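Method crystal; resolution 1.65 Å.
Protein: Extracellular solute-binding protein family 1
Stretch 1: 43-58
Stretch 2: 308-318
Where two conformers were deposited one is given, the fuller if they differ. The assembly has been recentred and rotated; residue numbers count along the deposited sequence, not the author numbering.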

# COMPACT_ATOMS: atom_id res chain seq x y z
N ALA A 43 2.74 15.94 -17.17
CA ALA A 43 1.43 16.13 -17.79
C ALA A 43 0.45 16.77 -16.81
O ALA A 43 -0.37 17.59 -17.20
CB ALA A 43 0.88 14.82 -18.30
N ALA A 44 0.52 16.40 -15.53
CA ALA A 44 -0.34 17.01 -14.53
C ALA A 44 0.01 18.50 -14.33
O ALA A 44 -0.87 19.33 -14.20
CB ALA A 44 -0.26 16.25 -13.21
N VAL A 45 1.29 18.81 -14.34
CA VAL A 45 1.77 20.19 -14.24
C VAL A 45 1.30 21.01 -15.44
O VAL A 45 0.90 22.17 -15.29
CB VAL A 45 3.30 20.25 -14.11
CG1 VAL A 45 3.80 21.68 -14.26
CG2 VAL A 45 3.72 19.70 -12.76
N LYS A 46 1.36 20.42 -16.63
CA LYS A 46 0.84 21.09 -17.83
C LYS A 46 -0.62 21.47 -17.64
O LYS A 46 -1.02 22.60 -17.95
CB LYS A 46 1.02 20.21 -19.08
CG LYS A 46 0.38 20.79 -20.35
CD LYS A 46 0.68 19.94 -21.58
CE LYS A 46 0.28 20.66 -22.86
NZ LYS A 46 0.49 19.80 -24.05
N ALA A 47 -1.43 20.54 -17.14
CA ALA A 47 -2.84 20.80 -16.92
C ALA A 47 -3.04 21.91 -15.88
O ALA A 47 -3.89 22.80 -16.04
CB ALA A 47 -3.56 19.53 -16.51
N PHE A 48 -2.24 21.87 -14.82
CA PHE A 48 -2.32 22.90 -13.79
C PHE A 48 -2.01 24.29 -14.34
O PHE A 48 -2.73 25.26 -14.05
CB PHE A 48 -1.36 22.63 -12.64
CG PHE A 48 -1.37 23.70 -11.61
CD1 PHE A 48 -2.39 23.78 -10.69
CD2 PHE A 48 -0.41 24.70 -11.61
CE1 PHE A 48 -2.42 24.78 -9.74
CE2 PHE A 48 -0.44 25.72 -10.68
CZ PHE A 48 -1.45 25.76 -9.74
N GLU A 49 -0.92 24.41 -15.09
CA GLU A 49 -0.49 25.70 -15.62
C GLU A 49 -1.54 26.31 -16.57
O GLU A 49 -1.65 27.53 -16.66
CB GLU A 49 0.90 25.59 -16.27
CG GLU A 49 2.02 25.40 -15.24
CD GLU A 49 3.42 25.57 -15.83
OE1 GLU A 49 3.76 24.87 -16.80
OE2 GLU A 49 4.21 26.41 -15.29
N LYS A 50 -2.29 25.46 -17.26
CA LYS A 50 -3.41 25.92 -18.08
C LYS A 50 -4.58 26.39 -17.22
O LYS A 50 -5.22 27.41 -17.50
CB LYS A 50 -3.87 24.81 -19.02
CG LYS A 50 -5.14 25.14 -19.79
CD LYS A 50 -5.42 24.11 -20.87
CE LYS A 50 -6.66 24.46 -21.67
NZ LYS A 50 -6.81 23.57 -22.86
N ALA A 51 -4.87 25.63 -16.16
CA ALA A 51 -6.01 25.93 -15.28
C ALA A 51 -5.80 27.15 -14.39
O ALA A 51 -6.76 27.87 -14.07
CB ALA A 51 -6.34 24.73 -14.43
N TYR A 52 -4.55 27.36 -13.99
CA TYR A 52 -4.16 28.44 -13.10
C TYR A 52 -3.04 29.23 -13.73
O TYR A 52 -1.88 29.10 -13.33
CB TYR A 52 -3.74 27.85 -11.75
CG TYR A 52 -4.91 27.24 -11.04
CD1 TYR A 52 -5.76 28.03 -10.27
CD2 TYR A 52 -5.21 25.90 -11.19
CE1 TYR A 52 -6.85 27.48 -9.63
CE2 TYR A 52 -6.31 25.34 -10.55
CZ TYR A 52 -7.13 26.13 -9.78
OH TYR A 52 -8.21 25.61 -9.14
N PRO A 53 -3.36 30.04 -14.73
CA PRO A 53 -2.30 30.72 -15.51
C PRO A 53 -1.56 31.83 -14.77
O PRO A 53 -0.58 32.34 -15.30
CB PRO A 53 -3.06 31.27 -16.71
CG PRO A 53 -4.46 31.44 -16.24
CD PRO A 53 -4.70 30.31 -15.28
N ASN A 54 -1.97 32.20 -13.57
CA ASN A 54 -1.16 33.12 -12.76
C ASN A 54 -0.20 32.42 -11.79
O ASN A 54 0.36 33.04 -10.89
CB ASN A 54 -2.04 34.10 -12.02
CG ASN A 54 -3.07 33.42 -11.17
OD1 ASN A 54 -3.41 32.25 -11.38
ND2 ASN A 54 -3.59 34.16 -10.21
N ILE A 55 -0.01 31.12 -11.98
CA ILE A 55 0.95 30.37 -11.18
C ILE A 55 1.83 29.56 -12.13
O ILE A 55 1.35 28.64 -12.81
CB ILE A 55 0.26 29.44 -10.16
CG1 ILE A 55 -0.68 30.24 -9.25
CG2 ILE A 55 1.30 28.69 -9.32
CD1 ILE A 55 -1.62 29.41 -8.39
N HIS A 56 3.11 29.89 -12.17
CA HIS A 56 4.07 29.05 -12.87
C HIS A 56 4.56 27.95 -11.94
O HIS A 56 4.78 28.17 -10.74
CB HIS A 56 5.29 29.84 -13.28
CG HIS A 56 5.02 31.00 -14.19
ND1 HIS A 56 4.42 30.86 -15.42
CD2 HIS A 56 5.37 32.30 -14.08
CE1 HIS A 56 4.36 32.04 -16.01
NE2 HIS A 56 4.93 32.93 -15.22
N ILE A 57 4.77 26.77 -12.50
CA ILE A 57 5.41 25.68 -11.79
C ILE A 57 6.78 25.42 -12.43
O ILE A 57 6.88 25.20 -13.64
CB ILE A 57 4.58 24.39 -11.84
CG1 ILE A 57 3.18 24.64 -11.27
CG2 ILE A 57 5.29 23.28 -11.08
CD1 ILE A 57 3.16 25.07 -9.82
N GLN A 58 7.81 25.49 -11.59
CA GLN A 58 9.14 25.14 -11.99
C GLN A 58 9.47 23.77 -11.41
O GLN A 58 9.71 23.64 -10.21
CB GLN A 58 10.11 26.20 -11.49
CG GLN A 58 11.55 25.94 -11.86
CD GLN A 58 12.47 27.04 -11.36
OE1 GLN A 58 12.08 28.19 -11.21
NE2 GLN A 58 13.72 26.67 -11.10
N GLN A 308 -0.53 30.10 -0.08
CA GLN A 308 -1.87 30.00 -0.66
C GLN A 308 -1.82 29.33 -2.03
O GLN A 308 -2.63 28.44 -2.32
CB GLN A 308 -2.52 31.38 -0.74
CG GLN A 308 -2.58 32.09 0.61
CD GLN A 308 -2.93 33.56 0.49
OE1 GLN A 308 -4.07 33.92 0.17
NE2 GLN A 308 -1.96 34.43 0.74
N GLN A 309 -0.87 29.73 -2.86
CA GLN A 309 -0.72 29.12 -4.19
C GLN A 309 -0.22 27.67 -4.08
O GLN A 309 -0.61 26.81 -4.86
CB GLN A 309 0.20 29.96 -5.06
CG GLN A 309 -0.35 31.33 -5.44
CD GLN A 309 0.01 32.44 -4.46
OE1 GLN A 309 0.41 32.19 -3.32
NE2 GLN A 309 -0.11 33.68 -4.92
N ALA A 310 0.64 27.40 -3.09
CA ALA A 310 1.14 26.04 -2.87
C ALA A 310 -0.02 25.10 -2.50
O ALA A 310 -0.11 23.99 -3.03
CB ALA A 310 2.21 26.03 -1.78
N GLU A 311 -0.90 25.57 -1.62
CA GLU A 311 -2.08 24.81 -1.24
C GLU A 311 -2.98 24.56 -2.46
O GLU A 311 -3.49 23.47 -2.64
CB GLU A 311 -2.90 25.52 -0.16
CG GLU A 311 -2.26 25.63 1.22
CD GLU A 311 -3.09 26.50 2.17
OE1 GLU A 311 -4.32 26.68 1.96
OE2 GLU A 311 -2.53 27.02 3.14
N LEU A 312 -3.17 25.59 -3.28
CA LEU A 312 -3.97 25.46 -4.49
C LEU A 312 -3.39 24.41 -5.45
O LEU A 312 -4.12 23.62 -6.04
CB LEU A 312 -4.08 26.83 -5.15
CG LEU A 312 -5.03 27.00 -6.33
CD1 LEU A 312 -5.24 28.48 -6.61
CD2 LEU A 312 -4.43 26.28 -7.51
N PHE A 313 -2.07 24.37 -5.57
CA PHE A 313 -1.40 23.38 -6.41
C PHE A 313 -1.57 21.96 -5.85
O PHE A 313 -1.93 21.04 -6.57
CB PHE A 313 0.08 23.72 -6.57
CG PHE A 313 0.84 22.75 -7.42
CD1 PHE A 313 0.52 22.60 -8.77
CD2 PHE A 313 1.86 22.01 -6.90
CE1 PHE A 313 1.23 21.70 -9.55
CE2 PHE A 313 2.57 21.11 -7.67
CZ PHE A 313 2.27 20.96 -9.00
N VAL A 314 -1.33 21.79 -4.56
CA VAL A 314 -1.51 20.49 -3.94
C VAL A 314 -2.97 20.04 -4.06
O VAL A 314 -3.25 18.88 -4.39
CB VAL A 314 -1.03 20.50 -2.47
CG1 VAL A 314 -1.45 19.24 -1.74
CG2 VAL A 314 0.49 20.62 -2.45
N ASN A 315 -3.90 20.95 -3.85
CA ASN A 315 -5.30 20.61 -3.98
C ASN A 315 -5.67 20.15 -5.38
O ASN A 315 -6.47 19.23 -5.53
CB ASN A 315 -6.19 21.79 -3.60
CG ASN A 315 -7.64 21.39 -3.54
OD1 ASN A 315 -8.02 20.54 -2.72
ND2 ASN A 315 -8.44 21.95 -4.43
N PHE A 316 -5.09 20.81 -6.38
CA PHE A 316 -5.27 20.44 -7.78
C PHE A 316 -4.77 19.01 -8.04
O PHE A 316 -5.49 18.19 -8.62
CB PHE A 316 -4.53 21.42 -8.70
CG PHE A 316 -4.67 21.11 -10.16
CD1 PHE A 316 -5.74 21.63 -10.89
CD2 PHE A 316 -3.73 20.33 -10.82
CE1 PHE A 316 -5.87 21.37 -12.24
CE2 PHE A 316 -3.85 20.06 -12.18
CZ PHE A 316 -4.93 20.58 -12.88
N LEU A 317 -3.57 18.70 -7.57
CA LEU A 317 -3.03 17.36 -7.74
C LEU A 317 -3.89 16.30 -7.06
O LEU A 317 -4.06 15.22 -7.59
CB LEU A 317 -1.60 17.26 -7.19
CG LEU A 317 -0.56 18.10 -7.92
CD1 LEU A 317 0.77 17.97 -7.19
CD2 LEU A 317 -0.46 17.74 -9.39
N LEU A 318 -4.45 16.64 -5.91
CA LEU A 318 -5.28 15.71 -5.16
C LEU A 318 -6.65 15.52 -5.75
O LEU A 318 -7.14 14.40 -5.80
CB LEU A 318 -5.42 16.16 -3.70
CG LEU A 318 -4.16 16.13 -2.85
CD1 LEU A 318 -4.41 16.92 -1.57
CD2 LEU A 318 -3.75 14.71 -2.52
O HOH W 1 -0.57 33.86 -8.22

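What joins two segments more than 250 residues apart in the chain? No direct hydrogen bond links them; the contact is apolar packing that buries 555 Å², both sides summed. Helix 308-318 crosses helix 43-51 at 123°, and their axes come no closer than 10.6 Å, a gap that large side chains fill.

How do the aromatic rings fit together? Phe48 points toward the second helix and meets two phenylalanines. The edge of Phe313 is directed at the face of Phe48, with Phe313 CD1 3.6 Å from Phe48 CG, while the edge of Phe48 is directed at the face of Phe316, with Phe48 CD1 3.6 Å from Phe316 CG. Phe316 also fits as a knob among Phe48, Ala51, Ala47 and Ala44. The three alanines leave room for its ring: Ala47 CB lies 4.0 Å from Phe316 CZ, and Ala51 CB 4.0 Å from Phe316 CE1.

Which aliphatic groups complete the packing? Leu312 CD2 sits almost squarely over the Tyr52 ring, a CH-pi contact in which it lies 3.4 Å from Tyr52 CE1; the same methyl is 3.4 Å from Phe48 CE1, at that ring's edge. On the strand, Ile55 and Ile57 both point toward the helix, whereas His56 between them is out of reach. Ile57 CD1 covers a face of Phe313, 3.8 Å from Phe313 CD1, and Ile55 CD1 reaches Leu312 CD1 at 4.1 Å.

Where do polar groups enter? Water 1 donates to Asn54 O at 2.9 Å and accepts a weak hydrogen bond from Gln309 NE2 at 3.3 Å. Gln309 suits this mixed position: its CG packs 3.7 Å from Ile55 CD1, while its amide reaches the water. Within the first stretch, Ile57 N donates to Glu49 OE2 at 2.9 Å, tying strand to helix.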